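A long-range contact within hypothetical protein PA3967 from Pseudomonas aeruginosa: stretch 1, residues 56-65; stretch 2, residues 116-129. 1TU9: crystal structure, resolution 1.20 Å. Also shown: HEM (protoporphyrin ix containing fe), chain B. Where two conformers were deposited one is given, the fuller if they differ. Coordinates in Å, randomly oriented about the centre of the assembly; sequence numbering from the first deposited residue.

Stretch 1, residues 56-65: GIMNLVMYAR
Stretch 2 116-129: AWRDVMGRGIAVIK

Two helices cross nearly at right angles: residues 56-64, the end of a helix that begins earlier in the chain, and residues 116-129, all helical, have axes 8.7 Å apart at closest approach and N-to-C directions 94° apart. Backbones come nearest where Leu60 CA lies 5.6 Å from Gly124 CA and Ala64 CA 6.2 Å from Val120 CA. The contact buries 534 Å², both sides summed, and no direct hydrogen bond crosses it; packing and two waters join the helices. Gly56 opens stretch 1 beside the heme, where a CB would be crowded by HEM CMB. Ile57 (chi1 m, chi2 t) points sideways and sets CG2 4.1 Å from Trp117 CZ3, at the edge of the indole and near its plane; the same CG2 is 4.3 Å from Met121 CE. Met58 points away. Leu60, pointing toward stretch 2, is the knob of the contact, its side chain seated among Met121, Gly124, Ile125 and Ile128. Its chi1 of -123° lies between wells, chi2 is p, and a second conformer was deposited. CD1 rests 3.8 Å from Gly124 CA and 4.2 Å from Ile128 CD1; CD2 lies 3.8 Å from Met121 SD and 4.3 Å from Ile125 CG1. The glycine makes this fit possible, since a CB on Gly124 would clash with Leu60 CD1 at 2.5 Å. Leu60 CD2 and Ile125 CG1 each lie 3.7 Å from HEM CBB, so the heme vinyl edge adjoins this hydrophobic cluster. Val61 (chi1 t) brings CG2 3.9 Å from Met121 CE; Met121 starts away from stretch 1 but its m, m side chain, with chi3 at 100°, returns its end to the contact. Water 1 donates to Leu60 O and Val120 O, both at 2.8 Å, bridging the two backbones. Tyr63 (chi1 t, chi2 78°) points toward stretch 2, its OH 3.4 Å from Val127 CG2 (chi1 t) and its CD2 4.2 Å from Gly124 CA. Water 2 links its hydroxyl to the other helix, lying 2.7 Å from Tyr63 OH and donating to Arg123 O at 2.8 Å. Ala64 closes the helix, packing CB 3.7 Å from Val120 CG1 (chi1 t) and 4.2 Å from Arg123 CD. The extended Arg123 (m, t, t) is held within its own helix by a salt bridge, NH2 to Asp119 OD1 at 2.8 Å. Arg65, past the helix end, points away.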

# COMPACT_ATOMS: atom_id res chain seq x y z
N GLY A 56 -7.18 -2.40 -2.09
CA GLY A 56 -6.24 -1.60 -2.85
C GLY A 56 -4.91 -2.30 -3.08
O GLY A 56 -4.36 -2.27 -4.18
N ILE A 57 -4.40 -2.95 -2.05
CA ILE A 57 -3.19 -3.76 -2.19
C ILE A 57 -3.45 -4.88 -3.20
O ILE A 57 -2.61 -5.16 -4.05
CB ILE A 57 -2.72 -4.29 -0.83
CG1 ILE A 57 -2.21 -3.12 0.03
CG2 ILE A 57 -1.61 -5.30 -1.03
CD1 ILE A 57 -1.92 -3.47 1.48
N MET A 58 -4.63 -5.49 -3.14
CA MET A 58 -4.97 -6.50 -4.14
C MET A 58 -4.95 -5.91 -5.55
O MET A 58 -4.46 -6.54 -6.47
CB MET A 58 -6.31 -7.16 -3.85
CG MET A 58 -6.25 -8.05 -2.63
SD MET A 58 -7.81 -8.81 -2.19
CE MET A 58 -8.06 -9.89 -3.55
N ASN A 59 -5.44 -4.69 -5.72
CA ASN A 59 -5.40 -4.06 -7.04
C ASN A 59 -3.97 -3.84 -7.53
O ASN A 59 -3.68 -4.02 -8.72
CB ASN A 59 -6.22 -2.77 -7.07
CG ASN A 59 -7.73 -3.02 -6.96
OD1 ASN A 59 -8.22 -4.05 -7.41
ND2 ASN A 59 -8.44 -2.09 -6.35
N LEU A 60 -3.07 -3.47 -6.63
CA LEU A 60 -1.67 -3.28 -7.01
C LEU A 60 -1.03 -4.62 -7.40
O LEU A 60 -0.22 -4.68 -8.33
CB LEU A 60 -0.87 -2.57 -5.89
CG LEU A 60 -0.16 -1.26 -6.26
CD1 LEU A 60 -1.10 -0.29 -6.88
CD2 LEU A 60 0.50 -0.59 -5.07
N VAL A 61 -1.40 -5.70 -6.71
CA VAL A 61 -0.91 -7.03 -7.07
C VAL A 61 -1.48 -7.46 -8.43
O VAL A 61 -0.75 -7.97 -9.27
CB VAL A 61 -1.21 -8.06 -5.99
CG1 VAL A 61 -0.85 -9.45 -6.48
CG2 VAL A 61 -0.45 -7.70 -4.70
N MET A 62 -2.76 -7.23 -8.66
CA MET A 62 -3.36 -7.60 -9.94
C MET A 62 -2.70 -6.86 -11.10
O MET A 62 -2.41 -7.47 -12.13
CB MET A 62 -4.87 -7.36 -9.93
CG MET A 62 -5.61 -8.34 -9.03
SD MET A 62 -7.39 -8.35 -9.24
CE MET A 62 -7.74 -6.84 -8.66
N TYR A 63 -2.41 -5.58 -10.92
CA TYR A 63 -1.66 -4.82 -11.92
C TYR A 63 -0.30 -5.48 -12.18
O TYR A 63 0.07 -5.71 -13.34
CB TYR A 63 -1.50 -3.37 -11.46
CG TYR A 63 -0.55 -2.58 -12.31
CD1 TYR A 63 -0.94 -2.08 -13.54
CD2 TYR A 63 0.74 -2.33 -11.88
CE1 TYR A 63 -0.05 -1.33 -14.31
CE2 TYR A 63 1.62 -1.60 -12.66
CZ TYR A 63 1.23 -1.11 -13.87
OH TYR A 63 2.10 -0.38 -14.65
N ALA A 64 0.40 -5.87 -11.12
CA ALA A 64 1.72 -6.48 -11.25
C ALA A 64 1.68 -7.86 -11.89
O ALA A 64 2.69 -8.35 -12.35
CB ALA A 64 2.38 -6.56 -9.88
N ARG A 65 0.50 -8.50 -11.92
CA ARG A 65 0.29 -9.78 -12.59
C ARG A 65 -0.17 -9.64 -14.04
O ARG A 65 -0.39 -10.65 -14.72
CB ARG A 65 -0.76 -10.59 -11.84
CG ARG A 65 -0.36 -11.01 -10.44
CD ARG A 65 -1.49 -11.70 -9.69
NE ARG A 65 -1.64 -13.10 -10.09
CZ ARG A 65 -2.69 -13.87 -9.80
NH1 ARG A 65 -3.75 -13.39 -9.17
NH2 ARG A 65 -2.67 -15.14 -10.19
N ALA A 116 10.60 -8.42 -2.69
CA ALA A 116 9.48 -8.67 -3.58
C ALA A 116 8.35 -7.67 -3.33
O ALA A 116 7.77 -7.14 -4.26
CB ALA A 116 8.99 -10.10 -3.44
N TRP A 117 8.05 -7.39 -2.06
CA TRP A 117 7.05 -6.38 -1.74
C TRP A 117 7.45 -5.02 -2.31
O TRP A 117 6.63 -4.33 -2.90
CB TRP A 117 6.84 -6.27 -0.23
CG TRP A 117 5.85 -7.24 0.34
CD1 TRP A 117 6.11 -8.38 1.02
CD2 TRP A 117 4.43 -7.12 0.27
NE1 TRP A 117 4.93 -8.98 1.39
CE2 TRP A 117 3.88 -8.22 0.95
CE3 TRP A 117 3.56 -6.18 -0.28
CZ2 TRP A 117 2.51 -8.40 1.09
CZ3 TRP A 117 2.20 -6.37 -0.15
CH2 TRP A 117 1.69 -7.47 0.54
N ARG A 118 8.69 -4.62 -2.11
CA ARG A 118 9.13 -3.31 -2.59
C ARG A 118 9.04 -3.21 -4.10
O ARG A 118 8.62 -2.19 -4.64
CB ARG A 118 10.53 -2.98 -2.04
CG ARG A 118 10.46 -2.63 -0.56
CD ARG A 118 11.71 -2.03 0.05
NE ARG A 118 11.47 -1.57 1.42
CZ ARG A 118 10.98 -0.37 1.75
NH1 ARG A 118 10.69 0.54 0.82
NH2 ARG A 118 10.77 -0.08 3.02
N ASP A 119 9.41 -4.28 -4.79
CA ASP A 119 9.39 -4.33 -6.25
C ASP A 119 7.95 -4.31 -6.77
O ASP A 119 7.58 -3.47 -7.61
CB ASP A 119 10.15 -5.59 -6.67
CG ASP A 119 10.28 -5.78 -8.15
OD1 ASP A 119 9.65 -5.08 -8.98
OD2 ASP A 119 11.01 -6.71 -8.55
N VAL A 120 7.12 -5.21 -6.25
CA VAL A 120 5.75 -5.35 -6.71
C VAL A 120 4.92 -4.11 -6.38
O VAL A 120 4.19 -3.60 -7.23
CB VAL A 120 5.10 -6.64 -6.17
CG1 VAL A 120 3.60 -6.68 -6.43
CG2 VAL A 120 5.80 -7.86 -6.79
N MET A 121 5.01 -3.61 -5.16
CA MET A 121 4.27 -2.39 -4.82
C MET A 121 4.83 -1.18 -5.57
O MET A 121 4.05 -0.31 -5.98
CB MET A 121 4.30 -2.10 -3.32
CG MET A 121 3.65 -3.17 -2.46
SD MET A 121 1.84 -3.22 -2.61
CE MET A 121 1.63 -4.58 -3.71
N GLY A 122 6.14 -1.12 -5.75
CA GLY A 122 6.76 0.03 -6.40
C GLY A 122 6.27 0.28 -7.80
O GLY A 122 6.18 1.42 -8.23
N ARG A 123 5.91 -0.78 -8.52
CA ARG A 123 5.42 -0.63 -9.89
C ARG A 123 4.16 0.17 -9.95
O ARG A 123 4.02 1.07 -10.78
CB ARG A 123 5.08 -1.98 -10.50
CG ARG A 123 6.20 -2.88 -10.56
CD ARG A 123 5.79 -4.28 -10.74
NE ARG A 123 6.96 -5.06 -10.49
CZ ARG A 123 7.27 -6.14 -11.17
NH1 ARG A 123 6.49 -6.58 -12.14
NH2 ARG A 123 8.38 -6.77 -10.87
N GLY A 124 3.21 -0.18 -9.09
CA GLY A 124 1.93 0.48 -9.06
C GLY A 124 2.04 1.87 -8.46
O GLY A 124 1.41 2.80 -8.94
N ILE A 125 2.86 2.01 -7.43
CA ILE A 125 3.11 3.31 -6.81
C ILE A 125 3.65 4.28 -7.86
O ILE A 125 3.27 5.45 -7.87
CB ILE A 125 4.10 3.19 -5.62
CG1 ILE A 125 3.39 2.56 -4.41
CG2 ILE A 125 4.68 4.53 -5.23
CD1 ILE A 125 4.33 2.12 -3.30
N ALA A 126 4.52 3.81 -8.74
CA ALA A 126 5.05 4.67 -9.81
C ALA A 126 3.94 5.22 -10.68
O ALA A 126 3.94 6.41 -11.03
CB ALA A 126 6.05 3.90 -10.66
N VAL A 127 2.97 4.38 -11.03
CA VAL A 127 1.84 4.82 -11.84
C VAL A 127 1.05 5.90 -11.09
O VAL A 127 0.75 6.97 -11.63
CB VAL A 127 0.93 3.65 -12.23
CG1 VAL A 127 -0.30 4.13 -12.99
CG2 VAL A 127 1.70 2.61 -13.07
N ILE A 128 0.74 5.63 -9.83
CA ILE A 128 -0.06 6.56 -9.04
C ILE A 128 0.64 7.91 -8.95
O ILE A 128 0.02 8.95 -9.22
CB ILE A 128 -0.36 5.98 -7.65
CG1 ILE A 128 -1.25 4.76 -7.79
CG2 ILE A 128 -1.03 7.04 -6.76
CD1 ILE A 128 -1.34 3.92 -6.54
N LYS A 129 1.92 7.91 -8.59
CA LYS A 129 2.71 9.14 -8.46
C LYS A 129 2.74 9.94 -9.74
O LYS A 129 2.77 11.18 -9.70
CB LYS A 129 4.17 8.83 -8.09
CG LYS A 129 4.41 8.40 -6.67
CD LYS A 129 5.90 8.16 -6.50
CE LYS A 129 6.28 7.78 -5.10
NZ LYS A 129 7.73 7.45 -5.02
CHA HEM B . -8.42 6.78 0.00
CHB HEM B . -5.57 3.09 -1.65
CHC HEM B . -1.74 5.77 -0.78
CHD HEM B . -4.40 8.96 1.66
C1A HEM B . -7.96 5.59 -0.59
C2A HEM B . -8.79 4.56 -1.19
C3A HEM B . -8.03 3.55 -1.63
C4A HEM B . -6.65 3.88 -1.34
CMA HEM B . -8.53 2.27 -2.32
CAA HEM B . -10.32 4.63 -1.31
CBA HEM B . -10.69 4.85 -2.78
CGA HEM B . -9.86 5.91 -3.46
O1A HEM B . -9.99 7.11 -3.10
O2A HEM B . -9.06 5.59 -4.39
C1B HEM B . -4.26 3.48 -1.59
C2B HEM B . -3.08 2.75 -2.03
C3B HEM B . -2.01 3.51 -1.79
C4B HEM B . -2.52 4.74 -1.18
CMB HEM B . -3.08 1.33 -2.64
CAB HEM B . -0.52 3.16 -2.06
CBB HEM B . -0.11 2.54 -3.17
C1C HEM B . -2.15 6.81 0.02
C2C HEM B . -1.23 7.67 0.69
C3C HEM B . -1.94 8.55 1.39
C4C HEM B . -3.34 8.27 1.17
CMC HEM B . 0.29 7.55 0.57
CAC HEM B . -1.33 9.66 2.25
CBC HEM B . -1.91 10.10 3.36
C1D HEM B . -5.72 8.71 1.43
C2D HEM B . -6.78 9.50 1.98
C3D HEM B . -8.05 8.85 1.49
C4D HEM B . -7.64 7.70 0.69
CMD HEM B . -6.65 10.73 2.87
CAD HEM B . -9.45 9.34 1.87
CBD HEM B . -9.75 8.91 3.31
CGD HEM B . -11.09 9.46 3.78
O1D HEM B . -11.19 10.70 3.98
O2D HEM B . -12.06 8.68 3.96
NA HEM B . -6.67 5.12 -0.71
NB HEM B . -3.89 4.70 -1.09
NC HEM B . -3.44 7.18 0.32
ND HEM B . -6.25 7.68 0.69
FE HEM B . -5.18 6.22 -0.24
O HOH W 1 1.80 -2.75 -8.35
O HOH W 2 4.37 0.47 -13.53